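Local atomic coordinates of nucleoside permease NupG (Escherichia coli K-12, PDB entry 7DLA), a protein that carries purine and pyrimidine nucleosides such as adenosine, uridine and thymidine across the bacterial inner membrane, driven by the proton motive force. Residues V61-L66 and P183-Q188; N114-Y119 and L177-I182; F298-P303 and V383-A388. The protein carries 1 engineered substitution. All blocks are in the same frame, centred on the assembly; numbering follows the deposited sequence.

Contact 1. Residues V61-L66 and P183-Q188; sequences VADKWL and PVAKQQ
Asp63, at the cytoplasmic end of helix 37-64, receives the irregular chain 183-188 with both its carboxylate and its backbone carbonyl. Chi1 (-151°) sets CG anti to the backbone N, and the carboxylate it carries lies against the backbone of 185-188. There Asp63 OD2 accepts from Gln188 N at 2.8 Å, the donor arriving on the syn side but 25° out of the carboxylate plane. The other oxygen, Asp63 OD1, lies 3.3 Å from the methyl Ala185 CB. The Gln188 side chain crosses that of Asp63 at about a right angle, and its CB packs against OD2. Lys186 N gives the backbone carbonyl Asp63 O a weak hydrogen bond of 3.1 Å, bent to 133° at the hydrogen, and Val184 CG2 lies against the same oxygen. An alanine at Asp63 would probably leave Gln188 N without this acceptor and the chain at 187-188 freer to move, whereas the weak bond from Lys186 N to the backbone atom Asp63 O does not depend on the side chain. The helix closes with its own carbonyl well supplied: Val61 O accepts from the backbone N of Lys64, Trp65 and Leu66, while Lys64 CE rests over one face of the Trp65 indole. The Asp-Lys pair, in the cytoplasmic link between the second and third transmembrane helices, is consistent with the corresponding part of motif A of the major facilitator superfamily, and here its aspartate ties down the start of the loop joining the two halves of the transporter.

Contact 2. Residues N114-Y119 and L177-I182; sequences NTISYY and LTLPHI
Ile182 reaches from the chain that follows helix 160-177 to two residues one turn apart on helix 92-122, Ile116 and Tyr119. From its CB the side chain forks, with CG1 anti to the carbonyl carbon (chi1 -54°) and CG2 anti to the backbone N. On the first branch CG1 meets Ile116 CG1 at 4.1 Å, the two isoleucine side chains crossing at about a right angle. A chi2 of -53° then swings the terminal methyl to the tyrosine: Ile182 CD1 lies 3.4 Å from Tyr119 CD2 and 3.8 Å from Tyr119 CE2, and the methyl meets the CD2-CE2 bond of the ring obliquely. The second branch, CG2, makes a looser approach to the same CD2. Tyr119 slides past Ile182 in the opposite direction, and Tyr119 CE2 lies 4.1 Å from the carbonyl His181 O. Ile116 also serves Leu179, whose CD1 sits 3.6 Å from Ile116 CG2 and a little farther from Ile116 CD1. The join between the two segments is therefore apolar, built from branched aliphatic tips and part of the tyrosine ring. Polar fixing of the chain 177-182 comes from the neighbourhood instead: Lys69 NZ hydrogen-bonds to Leu177 O and Leu179 O, and Ser67 OG to Ile182 O. On the cytoplasmic side, helix 68-86 packs Ala68 and Tyr72 against Ile116, helix 3-19 brings Gln6 to Leu179 and Pro180, and the chain 177-182 thus runs across the ends of three helices, 3-19, 68-86 and 92-122.

Contact 3. Residues F298-P303 and V383-A388; sequences FAYGDP and VWLIFA
Phe298 and Trp384 form the aromatic part of this contact, a T-shaped (edge-to-face) pair in which the phenyl edge points at the face of the indole. The phenyl and six-membered ring centroids are 5.0 Å apart and the planes stand at 79°, with Phe298 CD2 leading, 3.4 Å from Trp384 CE2. A CH-pi contact adds to it: Phe298 CB lies almost straight over the five-membered ring of Trp384, 3.7 Å from its centroid. One phenylalanine thus engages both rings of the indole. With chi1 at -63°, Trp384 CG, where the indole is attached, stands anti to its carbonyl carbon and next to Phe298 CB. The remaining contacts are aliphatic. Ala299 CB touches both Trp384 CB, at 3.7 Å, and Leu385 CD2, at 3.6 Å, and its small size matches the close backbone approach of Ala299 and Trp384. Leu385 CD2 also reaches Tyr300 CE1, the two side chains crossing at about a right angle. Just before the second segment, Gln381 NE2 hydrogen-bonds to Ala299 O. Phe234 meets both aromatic partners, Phe295 of helix 253-299 touches Trp384, and Ser314 and Met315 of helix 305-335 pack on Phe298, placing the end of helix 253-299 between helices 305-335 and 380-402.

In the fold
Contacts 1 and 2 lie together on the cytoplasmic side of the amino-terminal half, their centres about 13 Å apart; contact 3 is on the other side of the chain's centre, near the periplasmic ends of helices in the carboxy-terminal half, its centre about 47 Å from that of contact 1 and 44 Å from that of contact 2. Along the chain, contact 2 is nested in the loop that contact 1 closes, and contact 3 opens after both. The continuous run 177-188 serves both early contacts, laid against helix 92-122 and then helix 37-64, and Pro183 CD packs on Tyr119 CZ, 3.2 Å away. The exit from the sixth transmembrane helix is thus fastened to its own half, while contact 3 joins the ninth and twelfth.

Contact 1. Residues V61-L66 and P183-Q188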
loop_
_atom_site.group_PDB
_atom_site.type_symbol
_atom_site.label_atom_id
_atom_site.label_comp_id
_atom_site.label_asym_id
_atom_site.label_seq_id
_atom_site.Cartn_x
_atom_site.Cartn_y
_atom_site.Cartn_z
ATOM N N VAL A 61 -18.803 11.063 -6.461
ATOM C CA VAL A 61 -19.040 11.823 -7.693
ATOM C C VAL A 61 -19.153 10.878 -8.887
ATOM O O VAL A 61 -19.990 11.081 -9.777
ATOM C CB VAL A 61 -17.965 12.906 -7.933
ATOM C CG1 VAL A 61 -17.724 13.740 -6.682
ATOM C CG2 VAL A 61 -16.694 12.332 -8.497
ATOM N N ALA A 62 -18.336 9.817 -8.913
ATOM C CA ALA A 62 -18.457 8.801 -9.952
ATOM C C ALA A 62 -19.869 8.252 -10.010
ATOM O O ALA A 62 -20.420 8.042 -11.100
ATOM C CB ALA A 62 -17.462 7.671 -9.698
ATOM N N ASP A 63 -20.477 8.029 -8.834
ATOM C CA ASP A 63 -21.829 7.479 -8.778
ATOM C C ASP A 63 -22.924 8.497 -9.074
ATOM O O ASP A 63 -24.045 8.090 -9.409
ATOM C CB ASP A 63 -22.122 6.841 -7.425
ATOM C CG ASP A 63 -23.126 5.701 -7.540
ATOM O OD1 ASP A 63 -22.807 4.662 -8.158
ATOM O OD2 ASP A 63 -24.271 5.880 -7.070
ATOM N N LYS A 64 -22.668 9.807 -8.946
ATOM C CA LYS A 64 -23.806 10.708 -9.147
ATOM C C LYS A 64 -23.650 11.779 -10.231
ATOM O O LYS A 64 -24.656 12.105 -10.861
ATOM C CB LYS A 64 -24.233 11.385 -7.820
ATOM C CG LYS A 64 -24.825 10.414 -6.754
ATOM C CD LYS A 64 -25.198 11.118 -5.448
ATOM C CE LYS A 64 -25.321 12.625 -5.693
ATOM N NZ LYS A 64 -26.102 13.363 -4.665
ATOM N N TRP A 65 -22.463 12.343 -10.484
ATOM C CA TRP A 65 -22.406 13.472 -11.428
ATOM C C TRP A 65 -21.449 13.336 -12.627
ATOM O O TRP A 65 -21.552 14.143 -13.559
ATOM C CB TRP A 65 -22.064 14.793 -10.710
ATOM C CG TRP A 65 -22.793 15.124 -9.411
ATOM C CD1 TRP A 65 -23.999 15.760 -9.288
ATOM C CD2 TRP A 65 -22.292 14.969 -8.062
ATOM N NE1 TRP A 65 -24.305 15.944 -7.961
ATOM C CE2 TRP A 65 -23.272 15.473 -7.190
ATOM C CE3 TRP A 65 -21.122 14.430 -7.510
ATOM C CZ2 TRP A 65 -23.115 15.452 -5.803
ATOM C CZ3 TRP A 65 -20.977 14.410 -6.132
ATOM C CH2 TRP A 65 -21.962 14.918 -5.301
ATOM N N LEU A 66 -20.537 12.377 -12.648
ATOM C CA LEU A 66 -19.510 12.393 -13.666
ATOM C C LEU A 66 -19.083 10.963 -13.924
ATOM O O LEU A 66 -18.787 10.223 -12.992
ATOM C CB LEU A 66 -18.307 13.217 -13.223
ATOM C CG LEU A 66 -17.525 13.963 -14.296
ATOM C CD1 LEU A 66 -16.425 14.881 -13.738
ATOM C CD2 LEU A 66 -16.995 13.011 -15.275
ATOM N N PRO A 183 -21.346 4.734 -17.752
ATOM C CA PRO A 183 -22.393 5.652 -17.305
ATOM C C PRO A 183 -22.212 5.963 -15.836
ATOM O O PRO A 183 -21.488 5.279 -15.108
ATOM C CB PRO A 183 -23.671 4.857 -17.552
ATOM C CG PRO A 183 -23.243 3.515 -17.276
ATOM C CD PRO A 183 -21.924 3.395 -17.973
ATOM N N VAL A 184 -22.834 7.056 -15.415
ATOM C CA VAL A 184 -22.949 7.311 -13.989
ATOM C C VAL A 184 -23.893 6.259 -13.406
ATOM O O VAL A 184 -25.056 6.143 -13.822
ATOM C CB VAL A 184 -23.387 8.768 -13.738
ATOM C CG1 VAL A 184 -24.691 9.104 -14.457
ATOM C CG2 VAL A 184 -23.452 9.065 -12.263
ATOM N N ALA A 185 -23.360 5.432 -12.494
ATOM C CA ALA A 185 -24.057 4.220 -12.076
ATOM C C ALA A 185 -25.385 4.544 -11.405
ATOM O O ALA A 185 -26.387 3.843 -11.618
ATOM C CB ALA A 185 -23.166 3.404 -11.142
ATOM N N LYS A 186 -25.404 5.593 -10.576
ATOM C CA LYS A 186 -26.618 6.057 -9.893
ATOM C C LYS A 186 -27.235 4.946 -9.053
ATOM O O LYS A 186 -28.451 4.908 -8.845
ATOM C CB LYS A 186 -27.639 6.597 -10.897
ATOM C CG LYS A 186 -27.753 8.152 -11.016
ATOM C CD LYS A 186 -28.767 8.515 -12.149
ATOM C CE LYS A 186 -28.837 10.045 -12.414
ATOM N NZ LYS A 186 -30.045 10.379 -13.296
ATOM N N GLN A 187 -26.385 4.033 -8.567
ATOM C CA GLN A 187 -26.849 2.973 -7.673
ATOM C C GLN A 187 -27.143 3.534 -6.288
ATOM O O GLN A 187 -28.186 3.238 -5.695
ATOM C CB GLN A 187 -25.798 1.867 -7.603
ATOM C CG GLN A 187 -26.079 0.696 -8.508
ATOM C CD GLN A 187 -24.843 -0.116 -8.733
ATOM O OE1 GLN A 187 -23.743 0.325 -8.398
ATOM N NE2 GLN A 187 -25.003 -1.302 -9.326
ATOM N N GLN A 188 -26.233 4.359 -5.776
ATOM C CA GLN A 188 -26.429 5.165 -4.578
ATOM C C GLN A 188 -27.237 6.395 -4.953
ATOM O O GLN A 188 -26.734 7.293 -5.646
ATOM C CB GLN A 188 -25.084 5.581 -4.016
ATOM C CG GLN A 188 -24.251 4.490 -3.477
ATOM C CD GLN A 188 -22.948 5.075 -3.040
ATOM O OE1 GLN A 188 -22.537 6.127 -3.554
ATOM N NE2 GLN A 188 -22.302 4.449 -2.050
#

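Contact 2. Residues N114-Y119 and L177-I182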
loop_
_atom_site.group_PDB
_atom_site.type_symbol
_atom_site.label_atom_id
_atom_site.label_comp_id
_atom_site.label_asym_id
_atom_site.label_seq_id
_atom_site.Cartn_x
_atom_site.Cartn_y
_atom_site.Cartn_z
ATOM N N ASN A 114 -11.732 -0.224 -10.660
ATOM C CA ASN A 114 -12.625 -1.346 -10.395
ATOM C C ASN A 114 -14.047 -1.044 -10.835
ATOM O O ASN A 114 -14.680 -1.871 -11.492
ATOM C CB ASN A 114 -12.574 -1.739 -8.921
ATOM C CG ASN A 114 -11.367 -2.591 -8.600
ATOM O OD1 ASN A 114 -10.616 -2.967 -9.490
ATOM N ND2 ASN A 114 -11.209 -2.949 -7.342
ATOM N N THR A 115 -14.577 0.126 -10.480
ATOM C CA THR A 115 -15.876 0.519 -11.018
ATOM C C THR A 115 -15.906 0.267 -12.530
ATOM O O THR A 115 -16.801 -0.423 -13.057
ATOM C CB THR A 115 -16.162 1.993 -10.685
ATOM O OG1 THR A 115 -16.352 2.171 -9.262
ATOM C CG2 THR A 115 -17.415 2.450 -11.400
ATOM N N ILE A 116 -14.840 0.706 -13.212
ATOM C CA ILE A 116 -14.776 0.651 -14.673
ATOM C C ILE A 116 -14.647 -0.787 -15.174
ATOM O O ILE A 116 -15.348 -1.208 -16.104
ATOM C CB ILE A 116 -13.612 1.521 -15.167
ATOM C CG1 ILE A 116 -14.033 2.993 -15.152
ATOM C CG2 ILE A 116 -13.194 1.074 -16.540
ATOM C CD1 ILE A 116 -12.879 3.989 -15.192
ATOM N N SER A 117 -13.738 -1.556 -14.579
ATOM C CA SER A 117 -13.513 -2.921 -15.036
ATOM C C SER A 117 -14.712 -3.801 -14.719
ATOM O O SER A 117 -15.067 -4.690 -15.500
ATOM C CB SER A 117 -12.242 -3.492 -14.398
ATOM O OG SER A 117 -11.190 -2.548 -14.355
ATOM N N TYR A 118 -15.356 -3.560 -13.585
ATOM C CA TYR A 118 -16.543 -4.318 -13.249
ATOM C C TYR A 118 -17.593 -4.120 -14.317
ATOM O O TYR A 118 -18.004 -5.082 -14.961
ATOM C CB TYR A 118 -17.075 -3.891 -11.890
ATOM C CG TYR A 118 -16.228 -4.404 -10.782
ATOM C CD1 TYR A 118 -14.949 -4.885 -11.027
ATOM C CD2 TYR A 118 -16.693 -4.431 -9.500
ATOM C CE1 TYR A 118 -14.149 -5.326 -10.007
ATOM C CE2 TYR A 118 -15.919 -4.901 -8.478
ATOM C CZ TYR A 118 -14.650 -5.336 -8.722
ATOM O OH TYR A 118 -13.909 -5.824 -7.671
ATOM N N TYR A 119 -18.040 -2.892 -14.532
ATOM C CA TYR A 119 -19.098 -2.607 -15.530
ATOM C C TYR A 119 -18.712 -3.140 -16.902
ATOM O O TYR A 119 -19.567 -3.626 -17.613
ATOM C CB TYR A 119 -19.283 -1.099 -15.651
ATOM C CG TYR A 119 -20.200 -0.638 -16.755
ATOM C CD1 TYR A 119 -21.562 -0.585 -16.570
ATOM C CD2 TYR A 119 -19.708 -0.208 -17.967
ATOM C CE1 TYR A 119 -22.410 -0.151 -17.567
ATOM C CE2 TYR A 119 -20.538 0.242 -18.973
ATOM C CZ TYR A 119 -21.899 0.265 -18.774
ATOM O OH TYR A 119 -22.752 0.689 -19.748
ATOM N N LEU A 177 -8.767 7.421 -22.258
ATOM C CA LEU A 177 -9.630 8.171 -23.173
ATOM C C LEU A 177 -10.362 7.276 -24.162
ATOM O O LEU A 177 -11.488 7.597 -24.560
ATOM C CB LEU A 177 -8.825 9.213 -23.931
ATOM C CG LEU A 177 -8.294 10.334 -23.062
ATOM C CD1 LEU A 177 -7.273 11.093 -23.872
ATOM C CD2 LEU A 177 -9.427 11.226 -22.643
ATOM N N THR A 178 -9.750 6.174 -24.565
ATOM C CA THR A 178 -10.349 5.232 -25.490
ATOM C C THR A 178 -11.337 4.330 -24.788
ATOM O O THR A 178 -11.937 3.451 -25.423
ATOM C CB THR A 178 -9.255 4.400 -26.152
ATOM O OG1 THR A 178 -8.969 3.240 -25.355
ATOM C CG2 THR A 178 -8.005 5.227 -26.251
ATOM N N LEU A 179 -11.498 4.522 -23.488
ATOM C CA LEU A 179 -12.484 3.777 -22.758
ATOM C C LEU A 179 -13.864 4.063 -23.353
ATOM O O LEU A 179 -14.074 5.097 -24.017
ATOM C CB LEU A 179 -12.411 4.156 -21.289
ATOM C CG LEU A 179 -11.524 3.293 -20.385
ATOM C CD1 LEU A 179 -11.940 3.470 -18.966
ATOM C CD2 LEU A 179 -11.590 1.837 -20.733
ATOM N N PRO A 180 -14.786 3.121 -23.211
ATOM C CA PRO A 180 -16.163 3.374 -23.601
ATOM C C PRO A 180 -16.892 4.074 -22.481
ATOM O O PRO A 180 -16.460 4.101 -21.317
ATOM C CB PRO A 180 -16.724 1.980 -23.859
ATOM C CG PRO A 180 -15.507 1.127 -23.892
ATOM C CD PRO A 180 -14.594 1.706 -22.931
ATOM N N HIS A 181 -18.000 4.687 -22.874
ATOM C CA HIS A 181 -18.717 5.531 -21.944
ATOM C C HIS A 181 -19.185 4.674 -20.781
ATOM O O HIS A 181 -20.003 3.761 -20.951
ATOM C CB HIS A 181 -19.887 6.217 -22.628
ATOM C CG HIS A 181 -20.711 7.046 -21.696
ATOM N ND1 HIS A 181 -22.072 6.891 -21.556
ATOM C CD2 HIS A 181 -20.360 8.051 -20.857
ATOM C CE1 HIS A 181 -22.525 7.772 -20.681
ATOM N NE2 HIS A 181 -21.507 8.488 -20.241
ATOM N N ILE A 182 -18.596 4.921 -19.622
ATOM C CA ILE A 182 -19.002 4.259 -18.380
ATOM C C ILE A 182 -20.074 5.142 -17.740
ATOM O O ILE A 182 -19.746 6.235 -17.252
ATOM C CB ILE A 182 -17.807 4.039 -17.451
ATOM C CG1 ILE A 182 -16.722 3.280 -18.229
ATOM C CG2 ILE A 182 -18.245 3.300 -16.204
ATOM C CD1 ILE A 182 -17.225 2.009 -18.871
#

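Contact 3. Residues F298-P303 and V383-A388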
loop_
_atom_site.group_PDB
_atom_site.type_symbol
_atom_site.label_atom_id
_atom_site.label_comp_id
_atom_site.label_asym_id
_atom_site.label_seq_id
_atom_site.Cartn_x
_atom_site.Cartn_y
_atom_site.Cartn_z
ATOM N N PHE A 298 14.839 -8.855 9.346
ATOM C CA PHE A 298 15.476 -7.616 8.895
ATOM C C PHE A 298 16.567 -7.156 9.853
ATOM O O PHE A 298 17.609 -6.653 9.418
ATOM C CB PHE A 298 14.408 -6.538 8.756
ATOM C CG PHE A 298 13.973 -6.288 7.357
ATOM C CD1 PHE A 298 13.733 -7.336 6.493
ATOM C CD2 PHE A 298 13.635 -4.998 6.958
ATOM C CE1 PHE A 298 13.288 -7.091 5.217
ATOM C CE2 PHE A 298 13.167 -4.746 5.696
ATOM C CZ PHE A 298 12.995 -5.790 4.822
ATOM N N ALA A 299 16.323 -7.295 11.164
ATOM C CA ALA A 299 17.278 -6.883 12.187
ATOM C C ALA A 299 18.599 -7.641 12.114
ATOM O O ALA A 299 19.648 -7.072 12.420
ATOM C CB ALA A 299 16.661 -7.057 13.564
ATOM N N TYR A 300 18.589 -8.896 11.696
ATOM C CA TYR A 300 19.826 -9.639 11.537
ATOM C C TYR A 300 20.202 -9.873 10.088
ATOM O O TYR A 300 21.153 -10.614 9.822
ATOM C CB TYR A 300 19.734 -10.960 12.290
ATOM C CG TYR A 300 19.536 -10.712 13.742
ATOM C CD1 TYR A 300 18.309 -10.323 14.246
ATOM C CD2 TYR A 300 20.605 -10.812 14.614
ATOM C CE1 TYR A 300 18.142 -10.080 15.603
ATOM C CE2 TYR A 300 20.459 -10.562 15.950
ATOM C CZ TYR A 300 19.228 -10.200 16.448
ATOM O OH TYR A 300 19.099 -9.958 17.794
ATOM N N GLY A 301 19.468 -9.238 9.172
ATOM C CA GLY A 301 19.726 -9.374 7.727
ATOM C C GLY A 301 21.084 -8.818 7.339
ATOM O O GLY A 301 21.463 -7.768 7.878
ATOM N N ASP A 302 21.775 -9.488 6.410
ATOM C CA ASP A 302 23.126 -9.055 5.970
ATOM C C ASP A 302 23.325 -9.381 4.490
ATOM O O ASP A 302 22.711 -10.352 4.014
ATOM C CB ASP A 302 24.203 -9.838 6.720
ATOM C CG ASP A 302 24.991 -8.996 7.700
ATOM O OD1 ASP A 302 24.808 -7.769 7.692
ATOM O OD2 ASP A 302 25.772 -9.581 8.464
ATOM N N PRO A 303 24.119 -8.590 3.736
ATOM C CA PRO A 303 24.435 -8.905 2.342
ATOM C C PRO A 303 25.281 -10.187 2.302
ATOM O O PRO A 303 25.577 -10.660 1.228
ATOM C CB PRO A 303 25.243 -7.692 1.865
ATOM C CG PRO A 303 24.821 -6.596 2.806
ATOM C CD PRO A 303 24.659 -7.298 4.137
ATOM N N VAL A 383 16.565 -0.163 14.986
ATOM C CA VAL A 383 15.286 0.247 14.409
ATOM C C VAL A 383 14.363 -0.964 14.256
ATOM O O VAL A 383 13.227 -0.985 14.769
ATOM C CB VAL A 383 15.528 0.963 13.066
ATOM C CG1 VAL A 383 14.243 1.421 12.441
ATOM C CG2 VAL A 383 16.452 2.158 13.253
ATOM N N TRP A 384 14.872 -2.024 13.602
ATOM C CA TRP A 384 14.064 -3.219 13.339
ATOM C C TRP A 384 13.711 -3.966 14.617
ATOM O O TRP A 384 12.661 -4.607 14.695
ATOM C CB TRP A 384 14.753 -4.172 12.355
ATOM C CG TRP A 384 14.965 -3.577 10.999
ATOM C CD1 TRP A 384 16.132 -3.558 10.284
ATOM C CD2 TRP A 384 14.002 -2.857 10.209
ATOM N NE1 TRP A 384 15.950 -2.895 9.096
ATOM C CE2 TRP A 384 14.657 -2.448 9.029
ATOM C CE3 TRP A 384 12.653 -2.529 10.381
ATOM C CZ2 TRP A 384 14.005 -1.738 8.022
ATOM C CZ3 TRP A 384 12.010 -1.819 9.399
ATOM C CH2 TRP A 384 12.684 -1.435 8.224
ATOM N N LEU A 385 14.575 -3.913 15.628
ATOM C CA LEU A 385 14.214 -4.536 16.894
ATOM C C LEU A 385 13.084 -3.784 17.565
ATOM O O LEU A 385 12.160 -4.415 18.084
ATOM C CB LEU A 385 15.421 -4.655 17.827
ATOM C CG LEU A 385 16.502 -5.649 17.361
ATOM C CD1 LEU A 385 17.656 -5.775 18.357
ATOM C CD2 LEU A 385 15.910 -7.031 17.066
ATOM N N ILE A 386 13.107 -2.442 17.565
ATOM C CA ILE A 386 11.985 -1.840 18.282
ATOM C C ILE A 386 10.700 -2.084 17.493
ATOM O O ILE A 386 9.619 -2.188 18.080
ATOM C CB ILE A 386 12.119 -0.341 18.600
ATOM C CG1 ILE A 386 11.730 0.519 17.434
ATOM C CG2 ILE A 386 13.530 0.020 18.989
ATOM C CD1 ILE A 386 11.208 1.851 17.932
ATOM N N PHE A 387 10.800 -2.249 16.166
ATOM C CA PHE A 387 9.609 -2.582 15.373
ATOM C C PHE A 387 9.136 -4.016 15.612
ATOM O O PHE A 387 7.926 -4.262 15.710
ATOM C CB PHE A 387 9.877 -2.343 13.889
ATOM C CG PHE A 387 9.944 -0.890 13.529
ATOM C CD1 PHE A 387 9.116 0.028 14.162
ATOM C CD2 PHE A 387 10.870 -0.425 12.604
ATOM C CE1 PHE A 387 9.191 1.376 13.852
ATOM C CE2 PHE A 387 10.939 0.911 12.289
ATOM C CZ PHE A 387 10.104 1.814 12.921
ATOM N N ALA A 388 10.065 -4.972 15.707
ATOM C CA ALA A 388 9.713 -6.339 16.077
ATOM C C ALA A 388 9.148 -6.421 17.498
ATOM O O ALA A 388 8.256 -7.237 17.780
ATOM C CB ALA A 388 10.937 -7.242 15.947
#